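Local structure of conserved hypothetical protein (Staphylococcus aureus subsp. aureus, 2AP3) at residues 150-153 / 154-157. The protein is of unknown function but, as a helical protein of the putative cell-wall binding lipoprotein family, may associate with the bacterial cell wall. Numbering follows the deposited sequence.
Sequences LNQN and DATQ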
# COMPACT_ATOMS: atom_id res chain seq x y z
N LEU A 150 27.62 0.27 8.97
CA LEU A 150 28.62 -0.75 8.61
C LEU A 150 29.66 -0.28 7.58
O LEU A 150 30.73 -0.91 7.48
CB LEU A 150 27.93 -1.99 8.01
CG LEU A 150 26.85 -2.69 8.86
CD1 LEU A 150 26.23 -3.81 8.09
CD2 LEU A 150 27.44 -3.21 10.16
N ASN A 151 29.33 0.77 6.80
CA ASN A 151 30.16 1.29 5.67
C ASN A 151 31.19 2.33 6.11
O ASN A 151 31.77 3.08 5.29
CB ASN A 151 29.27 1.88 4.57
CG ASN A 151 30.00 2.08 3.24
OD1 ASN A 151 30.81 1.23 2.82
ND2 ASN A 151 29.71 3.18 2.56
N GLN A 152 31.40 2.42 7.42
CA GLN A 152 32.49 3.23 7.94
C GLN A 152 33.38 2.37 8.82
O GLN A 152 32.97 1.31 9.26
CB GLN A 152 31.98 4.41 8.76
CG GLN A 152 30.59 4.23 9.37
CD GLN A 152 30.58 3.87 10.85
OE1 GLN A 152 31.25 2.93 11.32
NE2 GLN A 152 29.77 4.60 11.61
N ASN A 153 34.57 2.88 9.10
CA ASN A 153 35.53 2.15 9.91
C ASN A 153 35.04 1.95 11.33
O ASN A 153 34.30 2.78 11.85
CB ASN A 153 36.85 2.92 9.96
CG ASN A 153 37.53 3.03 8.60
OD1 ASN A 153 37.36 2.15 7.74
ND2 ASN A 153 38.31 4.09 8.41
N ASP A 154 35.44 0.85 11.96
CA ASP A 154 35.24 0.65 13.42
C ASP A 154 33.79 0.42 13.92
O ASP A 154 33.41 0.84 15.02
CB ASP A 154 35.97 1.77 14.20
CG ASP A 154 37.46 1.87 13.86
OD1 ASP A 154 38.14 0.82 13.88
OD2 ASP A 154 37.96 2.99 13.60
N ALA A 155 32.97 -0.26 13.12
CA ALA A 155 31.63 -0.66 13.58
C ALA A 155 31.78 -1.70 14.69
O ALA A 155 32.69 -2.54 14.62
CB ALA A 155 30.77 -1.22 12.42
N THR A 156 30.89 -1.62 15.69
CA THR A 156 30.88 -2.57 16.81
C THR A 156 29.57 -3.37 16.88
O THR A 156 28.53 -2.95 16.35
CB THR A 156 31.06 -1.86 18.16
OG1 THR A 156 29.85 -1.20 18.52
CG2 THR A 156 32.24 -0.85 18.10
N GLN A 157 29.61 -4.52 17.56
CA GLN A 157 28.40 -5.29 17.82
C GLN A 157 27.35 -4.50 18.60
O GLN A 157 26.17 -4.59 18.30
CB GLN A 157 28.69 -6.61 18.55
CG GLN A 157 27.48 -7.53 18.53
CD GLN A 157 27.17 -8.01 17.13
OE1 GLN A 157 28.05 -8.53 16.46
NE2 GLN A 157 25.91 -7.86 16.69
O HOH W 1 33.51 -1.13 10.35
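Gln152 and Ala155 face each other across a type II beta turn, with Asn153 and Asp154 at its corners, the latter in the left-handed region (phi/psi 70/34°). The turn illustrates how water can complete a reversal that has opened too far for its own closing bond: Gln152 O and Ala155 N stand 4.2 Å apart. A water bridges them, donating to Gln152 O at 2.7 Å and accepting from Ala155 N at 3.0 Å. At the corner, the CG of Asp154 lies beside its own backbone N and anti to its carbonyl carbon (chi1 -56°), which swings the carboxylate back alongside the preceding residue; OD2 comes within 3.8 Å of Asn153 CB. Ala155 CB points at the methyl CD2 of Leu150, 4.5 Å away, and meets its flank, a loose apolar touch inside the bend. Leu150 also rests on Val68 of helix 61-96, and Tyr149 OH is hydrogen-bonded to Thr156 N, tying the loop's exit to the end of helix 109-150. Thr156 is the N-cap of the next helix, its OG1 accepting a hydrogen bond from Gly159 N. A solvent-exposed beta turn leading into a threonine N-cap thus forms the connection of a helical hairpin between helices 109-150 and 157-195.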